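Local coordinates for initiator protein NS1 (Murine minute virus, PDB 4R94) that nicks DNA at the viral replication origin and, in its full-length form, also unwinds DNA using ATP, thereby initiating and directing viral replication, at residues 91-96 against 154-159; 98-103 against 150-155; 14-19 against 234-239. All coordinates share one frame; numbering follows the deposited sequence.

All three contacts are partly buried, and none has a hydrogen bond between its own two segments. Contacts 1 and 2 lie side by side, their centres about 8 Å apart, and hold the same pair of helices, 81-104 and 142-160. Contact 1 combines leucine packing with a lysine chain laid on an indole; contact 2 sets a glutamate and a valine against a tyrosine, and the glutamate ties the two together by bonding to the indole of contact 1. Contact 3 lies farthest from the centre of the chain, and its centre is about 25 Å from theirs. There a helix meets a loop instead of another helix, and the backbone of a glycine joins the packing surface.

Contact 1 (91-96 against 154-159); sequences DSLVKK and SRWLVT
Lys96 reaches Trp156 by placing its CG anti to the backbone nitrogen (chi1 -174°) and then bending the chain at chi2 (74°), after which it runs straight to the amine. This course brings the methylenes obliquely over the indole. CB stands over one face, 4.1 Å above the plane and displaced toward the rim. CG lies 3.4 Å from Trp156 NE1, and farther out CE comes to 3.7 Å from Trp156 CZ2. A lysine suits a half-covered position of this kind, because its aliphatic part packs on the aromatic surface while the ammonium group travels on to polar partners, here salt bridges with Glu53 and Glu55. Trp156 is equally two-natured; its carbon framework packs against Leu93 and Lys96, and its NE1 bonds Glu100, one turn after Lys96 on helix 81-104.

Leu93 supplies the buried half of the contact. Its two methyls divide the work: CD2 sits 3.9 Å from Trp156 CE3, approaching the indole obliquely, while CD1 comes within 4.4 Å of CD2 of Leu157. The branched end thus lets one leucine touch both Trp156 and Leu157, which stand side by side on the other helix.

The two short segments run roughly antiparallel (147° between their directions), with their axes 10.1 Å apart. Leu51 and Leu56, the latter on helix 54-70, also touch Trp156. Away from the interface, Asp91 bonds His118 of strand 112-121 and Lys95 bonds Ser231 of strand 227-232, so helix 81-104 is fastened to the central sheet as well as packed against helix 142-160.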
loop_
_atom_site.group_PDB
_atom_site.type_symbol
_atom_site.label_atom_id
_atom_site.label_comp_id
_atom_site.label_asym_id
_atom_site.label_seq_id
_atom_site.Cartn_x
_atom_site.Cartn_y
_atom_site.Cartn_z
ATOM N N ASP A 91 -5.119 -2.415 3.944
ATOM C CA ASP A 91 -3.905 -1.960 4.639
ATOM C C ASP A 91 -3.364 -3.090 5.498
ATOM O O ASP A 91 -2.167 -3.382 5.469
ATOM C CB ASP A 91 -4.185 -0.720 5.491
ATOM C CG ASP A 91 -2.915 0.010 5.890
ATOM O OD1 ASP A 91 -2.180 0.457 4.983
ATOM O OD2 ASP A 91 -2.655 0.123 7.113
ATOM N N SER A 92 -4.258 -3.771 6.214
ATOM C CA SER A 92 -3.815 -4.893 7.039
ATOM C C SER A 92 -3.253 -6.035 6.191
ATOM O O SER A 92 -2.250 -6.629 6.572
ATOM C CB SER A 92 -4.954 -5.407 7.965
ATOM O OG SER A 92 -5.975 -6.116 7.271
ATOM N N LEU A 93 -3.885 -6.344 5.054
ATOM C CA LEU A 93 -3.434 -7.446 4.207
ATOM C C LEU A 93 -2.096 -7.166 3.516
ATOM O O LEU A 93 -1.243 -8.070 3.418
ATOM C CB LEU A 93 -4.491 -7.785 3.148
ATOM C CG LEU A 93 -5.827 -8.320 3.683
ATOM C CD1 LEU A 93 -6.739 -8.572 2.496
ATOM C CD2 LEU A 93 -5.660 -9.594 4.533
ATOM N N VAL A 94 -1.933 -5.945 3.009
ATOM C CA VAL A 94 -0.673 -5.535 2.409
ATOM C C VAL A 94 0.467 -5.695 3.414
ATOM O O VAL A 94 1.499 -6.323 3.115
ATOM C CB VAL A 94 -0.743 -4.085 1.910
ATOM C CG1 VAL A 94 0.651 -3.598 1.496
ATOM C CG2 VAL A 94 -1.708 -3.997 0.715
ATOM N N LYS A 95 0.263 -5.164 4.616
ATOM C CA LYS A 95 1.300 -5.238 5.632
ATOM C C LYS A 95 1.563 -6.671 6.071
ATOM O O LYS A 95 2.722 -7.032 6.286
ATOM C CB LYS A 95 0.936 -4.345 6.813
ATOM C CG LYS A 95 1.050 -2.887 6.409
ATOM C CD LYS A 95 0.548 -1.923 7.443
ATOM C CE LYS A 95 0.779 -0.497 6.923
ATOM N NZ LYS A 95 0.250 0.517 7.878
ATOM N N LYS A 96 0.511 -7.489 6.175
ATOM C CA LYS A 96 0.699 -8.912 6.472
ATOM C C LYS A 96 1.639 -9.542 5.443
ATOM O O LYS A 96 2.534 -10.299 5.807
ATOM C CB LYS A 96 -0.631 -9.668 6.496
ATOM C CG LYS A 96 -0.494 -11.111 6.950
ATOM C CD LYS A 96 -0.255 -11.168 8.442
ATOM C CE LYS A 96 -0.231 -12.613 8.937
ATOM N NZ LYS A 96 -0.100 -12.661 10.409
ATOM N N SER A 154 -2.114 -12.875 -3.211
ATOM C CA SER A 154 -3.175 -13.657 -3.842
ATOM C C SER A 154 -3.794 -14.593 -2.811
ATOM O O SER A 154 -5.013 -14.760 -2.763
ATOM C CB SER A 154 -2.640 -14.444 -5.040
ATOM O OG SER A 154 -1.623 -15.359 -4.649
ATOM N N ARG A 155 -2.949 -15.171 -1.962
ATOM C CA ARG A 155 -3.433 -16.055 -0.911
ATOM C C ARG A 155 -4.376 -15.351 0.041
ATOM O O ARG A 155 -5.458 -15.878 0.349
ATOM C CB ARG A 155 -2.261 -16.651 -0.134
ATOM C CG ARG A 155 -1.630 -17.807 -0.874
ATOM C CD ARG A 155 -0.421 -18.336 -0.159
ATOM N NE ARG A 155 -0.790 -19.022 1.080
ATOM C CZ ARG A 155 0.086 -19.541 1.932
ATOM N NH1 ARG A 155 1.385 -19.464 1.673
ATOM N NH2 ARG A 155 -0.338 -20.140 3.036
ATOM N N TRP A 156 -3.973 -14.174 0.517
ATOM C CA TRP A 156 -4.813 -13.436 1.459
ATOM C C TRP A 156 -6.087 -12.904 0.818
ATOM O O TRP A 156 -7.145 -12.922 1.441
ATOM C CB TRP A 156 -4.028 -12.280 2.089
ATOM C CG TRP A 156 -3.212 -12.735 3.241
ATOM C CD1 TRP A 156 -1.851 -12.825 3.303
ATOM C CD2 TRP A 156 -3.706 -13.247 4.488
ATOM N NE1 TRP A 156 -1.465 -13.322 4.524
ATOM C CE2 TRP A 156 -2.586 -13.589 5.272
ATOM C CE3 TRP A 156 -4.987 -13.422 5.023
ATOM C CZ2 TRP A 156 -2.704 -14.108 6.562
ATOM C CZ3 TRP A 156 -5.105 -13.938 6.311
ATOM C CH2 TRP A 156 -3.968 -14.268 7.063
ATOM N N LEU A 157 -6.004 -12.424 -0.424
ATOM C CA LEU A 157 -7.205 -11.963 -1.099
ATOM C C LEU A 157 -8.257 -13.060 -1.210
ATOM O O LEU A 157 -9.440 -12.819 -0.980
ATOM C CB LEU A 157 -6.879 -11.429 -2.496
ATOM C CG LEU A 157 -6.169 -10.079 -2.527
ATOM C CD1 LEU A 157 -5.832 -9.731 -3.968
ATOM C CD2 LEU A 157 -7.010 -8.951 -1.909
ATOM N N VAL A 158 -7.837 -14.267 -1.561
ATOM C CA VAL A 158 -8.813 -15.348 -1.708
ATOM C C VAL A 158 -9.416 -15.692 -0.343
ATOM O O VAL A 158 -10.590 -16.060 -0.244
ATOM C CB VAL A 158 -8.160 -16.588 -2.376
ATOM C CG1 VAL A 158 -9.036 -17.834 -2.223
ATOM C CG2 VAL A 158 -7.824 -16.264 -3.867
ATOM N N THR A 159 -8.639 -15.536 0.718
ATOM C CA THR A 159 -9.182 -15.800 2.055
ATOM C C THR A 159 -10.147 -14.689 2.490
ATOM O O THR A 159 -11.141 -14.953 3.179
ATOM C CB THR A 159 -8.060 -15.954 3.095
ATOM O OG1 THR A 159 -7.061 -16.854 2.590
ATOM C CG2 THR A 159 -8.614 -16.510 4.414
#

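Contact 2 (98-103 against 150-155); sequences LFEVLN and NVYWSR
Contacts with an aromatic face dominate the meeting of Glu100 and Tyr152. The CB of Glu100 stands 3.9 Å from the centroid of the Tyr152 ring and only 9° off its normal, a CH-pi contact over the middle of the face. From there the glutamate chain runs extended beyond CG and carries the carboxylate across the ring toward its CB end, where OE1 is 3.2 Å from Tyr152 CD1. The carboxylate plane is turned 46° from the ring plane, so the group is tilted against the ring and not stacked flat on it.

Apolar packing is added by Val101. Its CG2 branch, anti to the carbonyl carbon, meets the tyrosine at the edge, near the ring plane, 3.7 Å from Tyr152 CD2. Glu100 and Val101, adjacent on one helix, therefore hold the ring by a face and by an edge. The short, branched valine suits this buried place, where it also touches Trp144, Trp145 and Leu149 of the opposing helix. Tyr152, partly exposed, suits its own place by offering a face to Glu100 and an edge to Val101.

Polar and electrostatic terms account for an acid lying against an aromatic ring. A carboxylate oxygen near a pi face would by itself probably be unfavourable, but the bond from Trp156 to OE1 of Glu100 is likely to offset the cost and to fix the group. Arg155 adds an opposite charge at a distance, its NH2 being 6.3 Å from Glu100 OE2, too far for a salt bridge.

The arrangement is helix-helix packing, away from the metal and nicking sites, between helices 81-104 and 142-160 of an HUH-type nuclease domain, the fold in which an antiparallel sheet carrying the metal-binding histidines is flanked by helices.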
loop_
_atom_site.group_PDB
_atom_site.type_symbol
_atom_site.label_atom_id
_atom_site.label_comp_id
_atom_site.label_asym_id
_atom_site.label_seq_id
_atom_site.Cartn_x
_atom_site.Cartn_y
_atom_site.Cartn_z
ATOM N N LEU A 98 3.955 -8.076 3.535
ATOM C CA LEU A 98 5.298 -7.553 3.727
ATOM C C LEU A 98 5.954 -8.271 4.904
ATOM O O LEU A 98 7.102 -8.703 4.811
ATOM C CB LEU A 98 5.271 -6.046 3.987
ATOM C CG LEU A 98 4.697 -5.159 2.885
ATOM C CD1 LEU A 98 4.578 -3.737 3.425
ATOM C CD2 LEU A 98 5.559 -5.214 1.631
ATOM N N PHE A 99 5.221 -8.381 6.006
ATOM C CA PHE A 99 5.792 -8.974 7.222
ATOM C C PHE A 99 6.079 -10.467 7.033
ATOM O O PHE A 99 7.069 -10.973 7.558
ATOM C CB PHE A 99 4.871 -8.736 8.419
ATOM C CG PHE A 99 4.694 -7.279 8.767
ATOM C CD1 PHE A 99 5.575 -6.320 8.295
ATOM C CD2 PHE A 99 3.638 -6.873 9.565
ATOM C CE1 PHE A 99 5.405 -4.988 8.620
ATOM C CE2 PHE A 99 3.470 -5.545 9.890
ATOM C CZ PHE A 99 4.349 -4.608 9.422
ATOM N N GLU A 100 5.233 -11.159 6.269
ATOM C CA GLU A 100 5.468 -12.567 5.973
ATOM C C GLU A 100 6.758 -12.754 5.196
ATOM O O GLU A 100 7.519 -13.682 5.482
ATOM C CB GLU A 100 4.281 -13.166 5.207
ATOM C CG GLU A 100 3.062 -13.338 6.093
ATOM C CD GLU A 100 1.836 -13.888 5.388
ATOM O OE1 GLU A 100 1.550 -13.465 4.249
ATOM O OE2 GLU A 100 1.140 -14.731 5.994
ATOM N N VAL A 101 7.035 -11.867 4.234
ATOM C CA VAL A 101 8.265 -12.002 3.470
ATOM C C VAL A 101 9.472 -11.619 4.327
ATOM O O VAL A 101 10.513 -12.271 4.249
ATOM C CB VAL A 101 8.211 -11.175 2.174
ATOM C CG1 VAL A 101 9.520 -11.311 1.397
ATOM C CG2 VAL A 101 7.047 -11.707 1.334
ATOM N N LEU A 102 9.328 -10.592 5.169
ATOM C CA LEU A 102 10.406 -10.251 6.105
ATOM C C LEU A 102 10.768 -11.461 6.979
ATOM O O LEU A 102 11.952 -11.732 7.209
ATOM C CB LEU A 102 10.011 -9.072 6.991
ATOM C CG LEU A 102 9.922 -7.701 6.308
ATOM C CD1 LEU A 102 9.403 -6.682 7.310
ATOM C CD2 LEU A 102 11.264 -7.289 5.762
ATOM N N ASN A 103 9.753 -12.172 7.462
ATOM C CA ASN A 103 9.991 -13.372 8.268
ATOM C C ASN A 103 10.793 -14.408 7.488
ATOM O O ASN A 103 11.737 -15.013 8.016
ATOM C CB ASN A 103 8.678 -13.991 8.750
ATOM C CG ASN A 103 8.100 -13.280 9.952
ATOM O OD1 ASN A 103 8.805 -12.570 10.671
ATOM N ND2 ASN A 103 6.806 -13.478 10.190
ATOM N N ASN A 150 3.490 -11.412 -4.289
ATOM C CA ASN A 150 2.295 -11.740 -5.060
ATOM C C ASN A 150 1.708 -13.067 -4.594
ATOM O O ASN A 150 0.490 -13.231 -4.582
ATOM C CB ASN A 150 2.601 -11.795 -6.560
ATOM C CG ASN A 150 1.413 -11.389 -7.420
ATOM O OD1 ASN A 150 1.589 -10.834 -8.490
ATOM N ND2 ASN A 150 0.206 -11.642 -6.944
ATOM N N VAL A 151 2.561 -14.004 -4.183
ATOM C CA VAL A 151 2.043 -15.258 -3.594
ATOM C C VAL A 151 1.187 -14.980 -2.364
ATOM O O VAL A 151 0.037 -15.432 -2.276
ATOM C CB VAL A 151 3.176 -16.222 -3.208
ATOM C CG1 VAL A 151 2.613 -17.401 -2.374
ATOM C CG2 VAL A 151 3.868 -16.728 -4.460
ATOM N N TYR A 152 1.719 -14.219 -1.416
ATOM C CA TYR A 152 0.973 -13.955 -0.186
ATOM C C TYR A 152 -0.249 -13.072 -0.424
ATOM O O TYR A 152 -1.299 -13.283 0.191
ATOM C CB TYR A 152 1.880 -13.330 0.872
ATOM C CG TYR A 152 2.893 -14.318 1.418
ATOM C CD1 TYR A 152 2.479 -15.510 2.017
ATOM C CD2 TYR A 152 4.251 -14.067 1.310
ATOM C CE1 TYR A 152 3.404 -16.420 2.504
ATOM C CE2 TYR A 152 5.178 -14.966 1.790
ATOM C CZ TYR A 152 4.756 -16.134 2.379
ATOM O OH TYR A 152 5.696 -17.027 2.856
ATOM N N TRP A 153 -0.133 -12.123 -1.355
ATOM C CA TRP A 153 -1.239 -11.221 -1.664
ATOM C C TRP A 153 -2.409 -12.006 -2.250
ATOM O O TRP A 153 -3.561 -11.856 -1.815
ATOM C CB TRP A 153 -0.745 -10.121 -2.629
ATOM C CG TRP A 153 -1.745 -9.091 -3.088
ATOM C CD1 TRP A 153 -2.031 -8.763 -4.389
ATOM C CD2 TRP A 153 -2.519 -8.193 -2.274
ATOM N NE1 TRP A 153 -2.942 -7.728 -4.437
ATOM C CE2 TRP A 153 -3.268 -7.370 -3.150
ATOM C CE3 TRP A 153 -2.664 -8.013 -0.887
ATOM C CZ2 TRP A 153 -4.146 -6.386 -2.693
ATOM C CZ3 TRP A 153 -3.528 -7.024 -0.435
ATOM C CH2 TRP A 153 -4.274 -6.241 -1.330
ATOM N N SER A 154 -2.114 -12.875 -3.211
ATOM C CA SER A 154 -3.175 -13.657 -3.842
ATOM C C SER A 154 -3.794 -14.593 -2.811
ATOM O O SER A 154 -5.013 -14.760 -2.763
ATOM C CB SER A 154 -2.640 -14.444 -5.040
ATOM O OG SER A 154 -1.623 -15.359 -4.649
ATOM N N ARG A 155 -2.949 -15.171 -1.962
ATOM C CA ARG A 155 -3.433 -16.055 -0.911
ATOM C C ARG A 155 -4.376 -15.351 0.041
ATOM O O ARG A 155 -5.458 -15.878 0.349
ATOM C CB ARG A 155 -2.261 -16.651 -0.134
ATOM C CG ARG A 155 -1.630 -17.807 -0.874
ATOM C CD ARG A 155 -0.421 -18.336 -0.159
ATOM N NE ARG A 155 -0.790 -19.022 1.080
ATOM C CZ ARG A 155 0.086 -19.541 1.932
ATOM N NH1 ARG A 155 1.385 -19.464 1.673
ATOM N NH2 ARG A 155 -0.338 -20.140 3.036
#

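Contact 3 (14-19 against 234-239); sequences TNWLKE and GWKTNF
Trp16 and Lys236 carry this contact, and the conformations of both bring them together. In Trp16, CG is anti to the backbone nitrogen (chi1 -173°), which sends the indole off helix 8-19 toward the loop. The Lys236 chain bends at chi2 (-73°) and afterwards runs straight, a bend that carries its methylenes obliquely across the indole. CG lies over one face, 3.7 Å from the centroid of the five-membered ring and 19° off the normal: a CH-pi contact. Farther along the chain, CE reaches 3.8 Å from Trp16 CD1. Lysine fits this partly exposed place because its long apolar stem can cover an aromatic ring while it carries a charged end. The same indole has a second lysine as partner, Lys20, which makes a cation-pi interaction with it.

The six-membered part of the indole meets backbone. Gly234 N approaches obliquely, 3.5 Å from Trp16 CZ2, and Gly234 CA is 3.8 Å from that same CZ2. Having no side chain, glycine allows the main chain to come this near to a bulky ring.

Deeper in, Leu17 swings its CD1 methyl to 4.4 Å from CG2 of Thr237, a looser apolar touch.

Asp232 shapes the loop: OD1 accepts the N-H groups of Gly234 and Lys236, the first closing an Asx turn, while OD2 takes that of Thr237. The contact thus joins the N-terminal helix to the loop following strand 227-232 of the HUH-type nuclease domain. It flanks the nicking centre without entering it: the side chain of Leu17 lies about 11 Å from that of the catalytic Tyr210, and that of Thr237 about 11 Å from that of the magnesium ligand His129.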
loop_
_atom_site.group_PDB
_atom_site.type_symbol
_atom_site.label_atom_id
_atom_site.label_comp_id
_atom_site.label_asym_id
_atom_site.label_seq_id
_atom_site.Cartn_x
_atom_site.Cartn_y
_atom_site.Cartn_z
ATOM N N THR A 14 9.451 15.497 8.927
ATOM C CA THR A 14 10.405 16.078 7.982
ATOM C C THR A 14 11.827 15.566 8.248
ATOM O O THR A 14 12.522 15.113 7.332
ATOM C CB THR A 14 10.392 17.619 8.045
ATOM O OG1 THR A 14 9.053 18.108 7.888
ATOM C CG2 THR A 14 11.276 18.204 6.932
ATOM N N ASN A 15 12.244 15.613 9.509
ATOM C CA ASN A 15 13.578 15.148 9.887
ATOM C C ASN A 15 13.795 13.663 9.625
ATOM O O ASN A 15 14.859 13.260 9.156
ATOM C CB ASN A 15 13.852 15.453 11.361
ATOM C CG ASN A 15 14.101 16.929 11.614
ATOM O OD1 ASN A 15 14.577 17.656 10.730
ATOM N ND2 ASN A 15 13.787 17.383 12.824
ATOM N N TRP A 16 12.789 12.849 9.928
ATOM C CA TRP A 16 12.872 11.412 9.707
ATOM C C TRP A 16 13.050 11.087 8.219
ATOM O O TRP A 16 13.863 10.229 7.852
ATOM C CB TRP A 16 11.614 10.740 10.276
ATOM C CG TRP A 16 11.590 9.241 10.294
ATOM C CD1 TRP A 16 12.092 8.414 11.271
ATOM C CD2 TRP A 16 10.963 8.386 9.332
ATOM N NE1 TRP A 16 11.840 7.103 10.952
ATOM C CE2 TRP A 16 11.148 7.057 9.769
ATOM C CE3 TRP A 16 10.266 8.614 8.141
ATOM C CZ2 TRP A 16 10.663 5.961 9.051
ATOM C CZ3 TRP A 16 9.794 7.526 7.433
ATOM C CH2 TRP A 16 9.996 6.218 7.885
ATOM N N LEU A 17 12.313 11.793 7.364
ATOM C CA LEU A 17 12.401 11.551 5.929
ATOM C C LEU A 17 13.719 12.063 5.364
ATOM O O LEU A 17 14.324 11.413 4.517
ATOM C CB LEU A 17 11.229 12.203 5.191
ATOM C CG LEU A 17 9.841 11.635 5.472
ATOM C CD1 LEU A 17 8.767 12.572 4.915
ATOM C CD2 LEU A 17 9.714 10.228 4.884
ATOM N N LYS A 18 14.167 13.218 5.841
ATOM C CA LYS A 18 15.403 13.796 5.330
ATOM C C LYS A 18 16.606 12.918 5.677
ATOM O O LYS A 18 17.533 12.779 4.881
ATOM C CB LYS A 18 15.600 15.220 5.863
ATOM C CG LYS A 18 16.545 16.052 5.009
ATOM C CD LYS A 18 15.947 16.304 3.625
ATOM C CE LYS A 18 16.842 17.175 2.773
ATOM N NZ LYS A 18 16.207 17.548 1.479
ATOM N N GLU A 19 16.590 12.313 6.860
ATOM C CA GLU A 19 17.647 11.382 7.234
ATOM C C GLU A 19 17.688 10.206 6.271
ATOM O O GLU A 19 18.728 9.575 6.093
ATOM C CB GLU A 19 17.459 10.874 8.668
ATOM C CG GLU A 19 17.925 11.838 9.739
ATOM C CD GLU A 19 17.780 11.264 11.141
ATOM O OE1 GLU A 19 17.129 10.206 11.289
ATOM O OE2 GLU A 19 18.323 11.869 12.091
ATOM N N GLY A 234 8.089 4.320 10.762
ATOM C CA GLY A 234 8.346 5.160 11.925
ATOM C C GLY A 234 7.109 5.805 12.541
ATOM O O GLY A 234 7.227 6.620 13.472
ATOM N N TRP A 235 5.929 5.443 12.033
ATOM C CA TRP A 235 4.665 6.110 12.376
ATOM C C TRP A 235 4.769 7.635 12.309
ATOM O O TRP A 235 4.166 8.357 13.118
ATOM C CB TRP A 235 4.170 5.658 13.769
ATOM C CG TRP A 235 3.699 4.230 13.777
ATOM C CD1 TRP A 235 4.482 3.113 13.763
ATOM C CD2 TRP A 235 2.342 3.767 13.783
ATOM N NE1 TRP A 235 3.699 1.982 13.764
ATOM C CE2 TRP A 235 2.380 2.355 13.772
ATOM C CE3 TRP A 235 1.096 4.407 13.796
ATOM C CZ2 TRP A 235 1.226 1.571 13.782
ATOM C CZ3 TRP A 235 -0.054 3.622 13.809
ATOM C CH2 TRP A 235 0.023 2.221 13.791
ATOM N N LYS A 236 5.506 8.134 11.308
ATOM C CA LYS A 236 5.781 9.563 11.189
ATOM C C LYS A 236 4.762 10.322 10.348
ATOM O O LYS A 236 4.308 11.401 10.746
ATOM C CB LYS A 236 7.183 9.767 10.610
ATOM C CG LYS A 236 8.288 9.252 11.517
ATOM C CD LYS A 236 8.472 10.169 12.712
ATOM C CE LYS A 236 9.421 9.554 13.733
ATOM N NZ LYS A 236 9.598 10.449 14.910
ATOM N N THR A 237 4.390 9.772 9.194
ATOM C CA THR A 237 3.432 10.465 8.337
ATOM C C THR A 237 1.983 10.067 8.607
ATOM O O THR A 237 1.077 10.786 8.199
ATOM C CB THR A 237 3.729 10.234 6.827
ATOM O OG1 THR A 237 3.579 8.849 6.497
ATOM C CG2 THR A 237 5.147 10.675 6.487
ATOM N N ASN A 238 1.775 8.950 9.322
ATOM C CA ASN A 238 0.447 8.349 9.509
ATOM C C ASN A 238 -0.636 9.344 9.860
ATOM O O ASN A 238 -1.680 9.389 9.231
ATOM C CB ASN A 238 0.456 7.302 10.636
ATOM C CG ASN A 238 1.348 6.118 10.346
ATOM O OD1 ASN A 238 2.492 6.270 9.943
ATOM N ND2 ASN A 238 0.833 4.923 10.592
ATOM N N PHE A 239 -0.387 10.134 10.898
ATOM C CA PHE A 239 -1.462 10.939 11.464
ATOM C C PHE A 239 -1.545 12.330 10.860
ATOM O O PHE A 239 -2.373 13.136 11.273
ATOM C CB PHE A 239 -1.302 11.054 12.989
ATOM C CG PHE A 239 -1.398 9.739 13.731
ATOM C CD1 PHE A 239 -1.892 8.586 13.130
ATOM C CD2 PHE A 239 -0.996 9.672 15.060
ATOM C CE1 PHE A 239 -1.969 7.385 13.839
ATOM C CE2 PHE A 239 -1.072 8.479 15.774
ATOM C CZ PHE A 239 -1.561 7.338 15.163
#